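Local coordinates for malonyl CoA-acyl carrier protein transacylase (Synechocystis sp. PCC 6803 substr. Kazusa, PDB 4RR5) that catalyses transfer of the malonyl group from malonyl-CoA to holo-acyl carrier protein, supplying malonyl-ACP for fatty acid biosynthesis, at residues L70-F79 with I284-L293; V215-P223 with E246-I254. One frame throughout, in Å; residues are numbered along the deposited sequence.

Interaction 1. Residues L70-F79 with I284-L293; sequences LADLLRDKGF and IGQLDDLNSL
Leu290 divides its two methyls between the neighbours Leu73 and Leu74 on the facing helix, one for each. CD1 of Leu290 lies 3.6 Å from Leu73 CD1 and also rests against that residue's CB, the two side chains crossing at nearly a right angle. The other methyl, Leu290 CD2, meets Leu74 CD2 at 3.8 Å. With its CG anti to the carbonyl carbon (chi1 -81°), Leu290 sends both branches across the gap. Leu70 works one turn earlier, its CD1 lying 3.3 Å from Ile284 O and 3.6 Å from Gly285 CA. In the fold, the end of helix 56-76 thus packs beside the short C-terminal helix 287-291, which follows edge strand 280-284 of the parallel sheet; the axes of 70-76 and 287-291 come within 11.0 Å at 23°, in nearly the same direction. Leu70 and Leu74 also reach Val262 of the adjacent strand. On the exposed side Lys77, bent at both chi3 (65°) and chi4, brings NZ to Leu290 O in a weak bond of 3.2 Å, while its CE packs on Leu293 CD1. Gly78 then ends helix 56-76 in a Schellman motif. Beyond it Phe79 turns its ring edge to the C-terminal residue, CZ being 3.9 Å from Leu293 CG, and meets Trp260 edge-to-face.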
loop_
_atom_site.group_PDB
_atom_site.type_symbol
_atom_site.label_atom_id
_atom_site.label_comp_id
_atom_site.label_asym_id
_atom_site.label_seq_id
_atom_site.Cartn_x
_atom_site.Cartn_y
_atom_site.Cartn_z
ATOM N N LEU A 70 12.956 3.844 -5.827
ATOM C CA LEU A 70 12.658 5.274 -5.753
ATOM C C LEU A 70 13.112 5.910 -4.433
ATOM O O LEU A 70 13.671 7.016 -4.432
ATOM C CB LEU A 70 11.165 5.509 -5.960
ATOM C CG LEU A 70 10.773 5.396 -7.427
ATOM C CD1 LEU A 70 9.257 5.356 -7.562
ATOM C CD2 LEU A 70 11.396 6.543 -8.238
ATOM N N ALA A 71 12.896 5.213 -3.317
ATOM C CA ALA A 71 13.336 5.717 -2.022
ATOM C C ALA A 71 14.850 5.930 -1.980
ATOM O O ALA A 71 15.341 6.936 -1.456
ATOM C CB ALA A 71 12.913 4.768 -0.920
ATOM N N ASP A 72 15.596 4.975 -2.520
ATOM C CA ASP A 72 17.043 5.089 -2.507
ATOM C C ASP A 72 17.518 6.151 -3.491
ATOM O O ASP A 72 18.516 6.819 -3.247
ATOM C CB ASP A 72 17.682 3.751 -2.820
ATOM C CG ASP A 72 17.466 2.755 -1.720
ATOM O OD1 ASP A 72 17.099 3.179 -0.610
ATOM O OD2 ASP A 72 17.666 1.555 -1.950
ATOM N N LEU A 73 16.804 6.310 -4.601
ATOM C CA LEU A 73 17.143 7.353 -5.563
ATOM C C LEU A 73 16.958 8.742 -4.944
ATOM O O LEU A 73 17.805 9.617 -5.114
ATOM C CB LEU A 73 16.307 7.207 -6.830
ATOM C CG LEU A 73 16.749 6.027 -7.693
ATOM C CD1 LEU A 73 15.799 5.846 -8.858
ATOM C CD2 LEU A 73 18.181 6.229 -8.161
ATOM N N LEU A 74 15.855 8.916 -4.218
ATOM C CA LEU A 74 15.597 10.128 -3.447
ATOM C C LEU A 74 16.705 10.406 -2.429
ATOM O O LEU A 74 17.214 11.526 -2.337
ATOM C CB LEU A 74 14.246 10.019 -2.743
ATOM C CG LEU A 74 13.089 10.290 -3.689
ATOM C CD1 LEU A 74 11.759 9.764 -3.128
ATOM C CD2 LEU A 74 13.029 11.790 -4.009
ATOM N N ARG A 75 17.084 9.375 -1.681
ATOM C CA ARG A 75 18.180 9.492 -0.729
ATOM C C ARG A 75 19.465 9.944 -1.406
ATOM O O ARG A 75 20.108 10.891 -0.953
ATOM C CB ARG A 75 18.401 8.174 0.005
ATOM C CG ARG A 75 17.295 7.889 1.023
ATOM C CD ARG A 75 17.704 6.859 2.059
ATOM N NE ARG A 75 16.646 6.666 3.041
ATOM C CZ ARG A 75 16.378 7.514 4.031
ATOM N NH1 ARG A 75 17.091 8.624 4.186
ATOM N NH2 ARG A 75 15.388 7.252 4.866
ATOM N N ASP A 76 19.819 9.292 -2.505
ATOM C CA ASP A 76 21.015 9.649 -3.253
ATOM C C ASP A 76 21.029 11.120 -3.685
ATOM O O ASP A 76 22.084 11.757 -3.682
ATOM C CB ASP A 76 21.152 8.747 -4.475
ATOM C CG ASP A 76 22.577 8.677 -4.983
ATOM O OD1 ASP A 76 23.435 8.131 -4.254
ATOM O OD2 ASP A 76 22.830 9.169 -6.105
ATOM N N LYS A 77 19.870 11.664 -4.041
ATOM C CA LYS A 77 19.769 13.084 -4.378
ATOM C C LYS A 77 19.836 13.984 -3.136
ATOM O O LYS A 77 19.805 15.204 -3.247
ATOM C CB LYS A 77 18.480 13.368 -5.139
ATOM C CG LYS A 77 18.353 12.642 -6.462
ATOM C CD LYS A 77 17.319 13.315 -7.371
ATOM C CE LYS A 77 17.753 14.722 -7.791
ATOM N NZ LYS A 77 17.984 14.820 -9.265
ATOM N N GLY A 78 19.914 13.386 -1.950
ATOM C CA GLY A 78 19.982 14.165 -0.726
ATOM C C GLY A 78 18.689 14.307 0.072
ATOM O O GLY A 78 18.729 14.625 1.257
ATOM N N PHE A 79 17.542 14.074 -0.560
ATOM C CA PHE A 79 16.265 14.201 0.132
ATOM C C PHE A 79 16.040 13.090 1.153
ATOM O O PHE A 79 16.424 11.941 0.935
ATOM C CB PHE A 79 15.123 14.216 -0.867
ATOM C CG PHE A 79 15.198 15.347 -1.852
ATOM C CD1 PHE A 79 14.711 16.601 -1.525
ATOM C CD2 PHE A 79 15.739 15.151 -3.117
ATOM C CE1 PHE A 79 14.769 17.639 -2.445
ATOM C CE2 PHE A 79 15.801 16.182 -4.033
ATOM C CZ PHE A 79 15.314 17.425 -3.700
ATOM N N ILE A 284 6.465 11.205 -7.202
ATOM C CA ILE A 284 7.772 10.727 -7.627
ATOM C C ILE A 284 7.766 9.241 -7.993
ATOM O O ILE A 284 7.996 8.375 -7.138
ATOM C CB ILE A 284 8.802 10.980 -6.531
ATOM C CG1 ILE A 284 8.762 12.461 -6.153
ATOM C CG2 ILE A 284 10.194 10.561 -6.994
ATOM C CD1 ILE A 284 8.713 12.709 -4.683
ATOM N N GLY A 285 7.510 8.955 -9.266
ATOM C CA GLY A 285 7.430 7.587 -9.744
ATOM C C GLY A 285 8.136 7.381 -11.072
ATOM O O GLY A 285 8.069 6.306 -11.673
ATOM N N GLN A 286 8.800 8.428 -11.543
ATOM C CA GLN A 286 9.579 8.364 -12.780
ATOM C C GLN A 286 10.838 9.162 -12.623
ATOM O O GLN A 286 10.882 10.120 -11.845
ATOM C CB GLN A 286 8.803 8.903 -13.982
ATOM C CG GLN A 286 7.738 7.989 -14.486
ATOM C CD GLN A 286 6.893 8.650 -15.538
ATOM O OE1 GLN A 286 6.951 9.869 -15.712
ATOM N NE2 GLN A 286 6.109 7.847 -16.267
ATOM N N LEU A 287 11.852 8.768 -13.386
ATOM C CA LEU A 287 13.104 9.502 -13.476
ATOM C C LEU A 287 12.864 11.002 -13.731
ATOM O O LEU A 287 13.513 11.855 -13.121
ATOM C CB LEU A 287 13.978 8.893 -14.579
ATOM C CG LEU A 287 15.475 9.100 -14.387
ATOM C CD1 LEU A 287 15.870 8.652 -12.974
ATOM C CD2 LEU A 287 16.244 8.331 -15.442
ATOM N N ASP A 288 11.908 11.318 -14.603
ATOM C CA ASP A 288 11.595 12.714 -14.905
ATOM C C ASP A 288 11.172 13.502 -13.667
ATOM O O ASP A 288 11.509 14.680 -13.535
ATOM C CB ASP A 288 10.503 12.801 -15.973
ATOM C CG ASP A 288 10.592 14.084 -16.792
ATOM O OD1 ASP A 288 11.013 15.134 -16.235
ATOM O OD2 ASP A 288 10.262 14.033 -17.998
ATOM N N ASP A 289 10.440 12.849 -12.765
ATOM C CA ASP A 289 10.062 13.454 -11.493
ATOM C C ASP A 289 11.295 13.720 -10.653
ATOM O O ASP A 289 11.426 14.773 -10.038
ATOM C CB ASP A 289 9.106 12.549 -10.701
ATOM C CG ASP A 289 7.891 12.145 -11.493
ATOM O OD1 ASP A 289 7.346 13.007 -12.202
ATOM O OD2 ASP A 289 7.485 10.967 -11.408
ATOM N N LEU A 290 12.184 12.736 -10.600
ATOM C CA LEU A 290 13.363 12.829 -9.751
ATOM C C LEU A 290 14.240 14.000 -10.162
ATOM O O LEU A 290 14.834 14.687 -9.321
ATOM C CB LEU A 290 14.171 11.534 -9.817
ATOM C CG LEU A 290 13.703 10.362 -8.960
ATOM C CD1 LEU A 290 14.368 9.070 -9.429
ATOM C CD2 LEU A 290 13.998 10.640 -7.487
ATOM N N ASN A 291 14.310 14.217 -11.472
ATOM C CA ASN A 291 15.242 15.178 -12.035
ATOM C C ASN A 291 14.843 16.629 -11.781
ATOM O O ASN A 291 15.690 17.516 -11.818
ATOM C CB ASN A 291 15.397 14.913 -13.533
ATOM C CG ASN A 291 16.037 13.570 -13.814
ATOM O OD1 ASN A 291 16.668 12.978 -12.928
ATOM N ND2 ASN A 291 15.893 13.086 -15.051
ATOM N N SER A 292 13.557 16.851 -11.501
ATOM C CA SER A 292 13.024 18.182 -11.218
ATOM C C SER A 292 13.213 18.533 -9.761
ATOM O O SER A 292 12.720 19.554 -9.291
ATOM C CB SER A 292 11.548 18.254 -11.567
ATOM O OG SER A 292 11.297 17.640 -12.818
ATOM N N LEU A 293 13.925 17.664 -9.058
ATOM C CA LEU A 293 14.166 17.806 -7.638
ATOM C C LEU A 293 12.850 17.711 -6.869
ATOM O O LEU A 293 12.381 16.610 -6.551
ATOM C CB LEU A 293 14.897 19.124 -7.340
ATOM C CG LEU A 293 16.409 18.945 -7.157
ATOM C CD1 LEU A 293 17.049 18.309 -8.399
ATOM C CD2 LEU A 293 17.097 20.258 -6.784
#

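Interaction 2. Residues V215-P223 with E246-I254; sequences VLSNVDPSP and ETMVNLGEI
A water molecule ties Thr247 on the helix to Leu216 and Asn218 on the facing chain. It donates to Thr247 OG1 over 2.9 Å and to the carbonyl of Leu216, and accepts from Asn218 ND2 at 3.2 Å; the separation from Leu216 O is modelled very short, so its length is doubtful. Helix 244-254 leads into strand 258-262 of the parallel sheet in this FabD-type acyltransferase fold, and the chain 215-223 runs along its flank, with Ser217 to Asp220 forming a type I turn. Thr247 OG1 has a second partner in Arg243 O. Asn218 joins the contact to the probable active site: its OD1 accepts from the backbone N of Ser88, the nucleophile by similarity, and its ND2 also bonds Gly86 O. Pro221 sits on the helix, its CB 3.3 Å from Thr247 OG1 and its CG 3.9 Å from Glu246 CB. The carboxylate of Glu246 pairs with Arg243. Asn250 ND2 approaches Pro221 O from above the carbonyl plane, but this bond too is modelled too short for its length to be trusted. Deeper in, Leu216 CD2 meets Leu251 CD2 at 3.7 Å and Asn250 CB at 3.8 Å, while Leu251 also touches Tyr83 of strand 83-86. At the far end Ile254 holds CG1 between its backbone N and carbonyl carbon (chi1 59°), and its side chain runs past the Pro223 ring in the opposite direction, with Ile254 CD1 3.5 Å from Pro223 CG.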
loop_
_atom_site.group_PDB
_atom_site.type_symbol
_atom_site.label_atom_id
_atom_site.label_comp_id
_atom_site.label_asym_id
_atom_site.label_seq_id
_atom_site.Cartn_x
_atom_site.Cartn_y
_atom_site.Cartn_z
ATOM N N VAL A 215 6.933 5.847 11.483
ATOM C CA VAL A 215 6.061 5.113 10.576
ATOM C C VAL A 215 4.621 5.216 11.051
ATOM O O VAL A 215 4.343 4.948 12.224
ATOM C CB VAL A 215 6.461 3.621 10.505
ATOM C CG1 VAL A 215 5.719 2.896 9.366
ATOM C CG2 VAL A 215 7.974 3.483 10.381
ATOM N N LEU A 216 3.705 5.600 10.164
ATOM C CA LEU A 216 2.276 5.549 10.496
ATOM C C LEU A 216 1.621 4.326 9.852
ATOM O O LEU A 216 1.362 4.308 8.653
ATOM C CB LEU A 216 1.548 6.828 10.063
ATOM C CG LEU A 216 1.859 8.119 10.835
ATOM C CD1 LEU A 216 3.297 8.609 10.639
ATOM C CD2 LEU A 216 0.873 9.208 10.453
ATOM N N SER A 217 1.333 3.312 10.661
ATOM C CA SER A 217 0.845 2.048 10.127
ATOM C C SER A 217 -0.666 1.973 9.839
ATOM O O SER A 217 -1.478 2.628 10.496
ATOM C CB SER A 217 1.243 0.940 11.076
ATOM O OG SER A 217 2.624 1.063 11.360
ATOM N N ASN A 218 -1.023 1.146 8.853
ATOM C CA ASN A 218 -2.389 1.034 8.355
ATOM C C ASN A 218 -3.452 0.778 9.423
ATOM O O ASN A 218 -4.518 1.395 9.395
ATOM C CB ASN A 218 -2.488 -0.091 7.302
ATOM C CG ASN A 218 -1.897 0.291 5.946
ATOM O OD1 ASN A 218 -1.874 -0.529 5.029
ATOM N ND2 ASN A 218 -1.404 1.525 5.821
ATOM N N VAL A 219 -3.197 -0.157 10.333
ATOM C CA VAL A 219 -4.210 -0.475 11.341
ATOM C C VAL A 219 -4.231 0.523 12.500
ATOM O O VAL A 219 -5.194 0.560 13.261
ATOM C CB VAL A 219 -4.029 -1.893 11.932
ATOM C CG1 VAL A 219 -4.307 -2.952 10.871
ATOM C CG2 VAL A 219 -2.638 -2.066 12.561
ATOM N N ASP A 220 -3.178 1.327 12.638
ATOM C CA ASP A 220 -3.101 2.290 13.739
ATOM C C ASP A 220 -2.107 3.402 13.412
ATOM O O ASP A 220 -0.933 3.344 13.805
ATOM C CB ASP A 220 -2.727 1.572 15.050
ATOM C CG ASP A 220 -2.450 2.538 16.207
ATOM O OD1 ASP A 220 -2.939 3.695 16.190
ATOM O OD2 ASP A 220 -1.735 2.131 17.140
ATOM N N PRO A 221 -2.582 4.427 12.694
ATOM C CA PRO A 221 -1.743 5.458 12.078
ATOM C C PRO A 221 -1.246 6.512 13.047
ATOM O O PRO A 221 -1.079 7.668 12.654
ATOM C CB PRO A 221 -2.675 6.090 11.044
ATOM C CG PRO A 221 -4.024 5.875 11.586
ATOM C CD PRO A 221 -3.986 4.548 12.286
ATOM N N SER A 222 -1.028 6.122 14.294
ATOM C CA SER A 222 -0.360 6.996 15.229
ATOM C C SER A 222 1.120 6.755 15.025
ATOM O O SER A 222 1.564 5.605 14.976
ATOM C CB SER A 222 -0.786 6.724 16.678
ATOM O OG SER A 222 -0.465 5.398 17.072
ATOM N N PRO A 223 1.886 7.839 14.878
ATOM C CA PRO A 223 3.323 7.747 14.610
ATOM C C PRO A 223 4.034 6.910 15.649
ATOM O O PRO A 223 3.790 7.129 16.829
ATOM C CB PRO A 223 3.790 9.207 14.685
ATOM C CG PRO A 223 2.563 10.018 14.431
ATOM C CD PRO A 223 1.421 9.231 14.992
ATOM N N GLU A 246 -7.255 8.647 8.072
ATOM C CA GLU A 246 -6.671 9.037 9.353
ATOM C C GLU A 246 -5.164 9.174 9.262
ATOM O O GLU A 246 -4.542 9.875 10.061
ATOM C CB GLU A 246 -7.017 8.019 10.444
ATOM C CG GLU A 246 -8.482 7.993 10.866
ATOM C CD GLU A 246 -8.794 6.815 11.772
ATOM O OE1 GLU A 246 -9.060 5.715 11.254
ATOM O OE2 GLU A 246 -8.760 6.974 13.010
ATOM N N THR A 247 -4.567 8.489 8.299
ATOM C CA THR A 247 -3.124 8.570 8.156
ATOM C C THR A 247 -2.754 9.979 7.716
ATOM O O THR A 247 -1.856 10.610 8.291
ATOM C CB THR A 247 -2.603 7.531 7.169
ATOM O OG1 THR A 247 -2.809 6.225 7.725
ATOM C CG2 THR A 247 -1.127 7.740 6.934
ATOM N N MET A 248 -3.492 10.480 6.730
ATOM C CA MET A 248 -3.260 11.809 6.179
ATOM C C MET A 248 -3.544 12.931 7.184
ATOM O O MET A 248 -2.784 13.904 7.277
ATOM C CB MET A 248 -4.102 11.990 4.916
ATOM C CG MET A 248 -3.642 11.086 3.799
ATOM S SD MET A 248 -4.636 11.175 2.326
ATOM C CE MET A 248 -6.192 10.510 2.943
ATOM N N VAL A 249 -4.629 12.789 7.937
ATOM C CA VAL A 249 -4.974 13.764 8.963
ATOM C C VAL A 249 -3.900 13.826 10.042
ATOM O O VAL A 249 -3.522 14.918 10.483
ATOM C CB VAL A 249 -6.328 13.442 9.625
ATOM C CG1 VAL A 249 -6.681 14.511 10.644
ATOM C CG2 VAL A 249 -7.422 13.315 8.580
ATOM N N ASN A 250 -3.414 12.656 10.461
ATOM C CA ASN A 250 -2.359 12.572 11.473
ATOM C C ASN A 250 -1.085 13.245 11.015
ATOM O O ASN A 250 -0.376 13.870 11.804
ATOM C CB ASN A 250 -2.056 11.124 11.823
ATOM C CG ASN A 250 -3.162 10.483 12.626
ATOM O OD1 ASN A 250 -4.266 11.023 12.724
ATOM N ND2 ASN A 250 -2.879 9.322 13.205
ATOM N N LEU A 251 -0.801 13.090 9.726
ATOM C CA LEU A 251 0.364 13.691 9.109
ATOM C C LEU A 251 0.270 15.194 9.202
ATOM O O LEU A 251 1.118 15.835 9.822
ATOM C CB LEU A 251 0.485 13.262 7.651
ATOM C CG LEU A 251 1.012 11.853 7.401
ATOM C CD1 LEU A 251 1.136 11.613 5.902
ATOM C CD2 LEU A 251 2.345 11.668 8.108
ATOM N N GLY A 252 -0.781 15.742 8.592
ATOM C CA GLY A 252 -1.021 17.174 8.568
ATOM C C GLY A 252 -0.983 17.828 9.937
ATOM O O GLY A 252 -0.643 19.006 10.058
ATOM N N GLU A 253 -1.292 17.060 10.978
ATOM C CA GLU A 253 -1.409 17.626 12.316
ATOM C C GLU A 253 -0.205 17.369 13.224
ATOM O O GLU A 253 -0.003 18.093 14.200
ATOM C CB GLU A 253 -2.689 17.109 12.977
ATOM C CG GLU A 253 -3.947 17.617 12.270
ATOM C CD GLU A 253 -5.214 17.419 13.079
ATOM O OE1 GLU A 253 -5.383 16.337 13.687
ATOM O OE2 GLU A 253 -6.037 18.360 13.112
ATOM N N ILE A 254 0.604 16.362 12.927
ATOM C CA ILE A 254 1.806 16.183 13.736
ATOM C C ILE A 254 2.942 17.067 13.217
ATOM O O ILE A 254 4.017 17.112 13.818
ATOM C CB ILE A 254 2.296 14.713 13.784
ATOM C CG1 ILE A 254 2.601 14.187 12.374
ATOM C CG2 ILE A 254 1.296 13.840 14.507
ATOM C CD1 ILE A 254 3.239 12.810 12.359
HETATM O O HOH W 1 -0.823 4.189 7.539
#

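The two contacts do not touch: their centres are 24 Å apart and their nearest atoms about 10 Å. Along the chain interaction 2 is nested within the loop closed by interaction 1, since 215-223 and 246-254 both fall between residues 79 and 284. The parallel sheet, ordered 83-86, 3-7, 258-262, 280-284, relates them. Interaction 1 packs the end of the helix that precedes strand 83-86 against the chain leaving strand 280-284, at the 258-262/280-284 side of the sheet. Interaction 2 lies against strand 83-86, close to the probable active site, whereas interaction 1 packs the C-terminal end of the chain, remote from it.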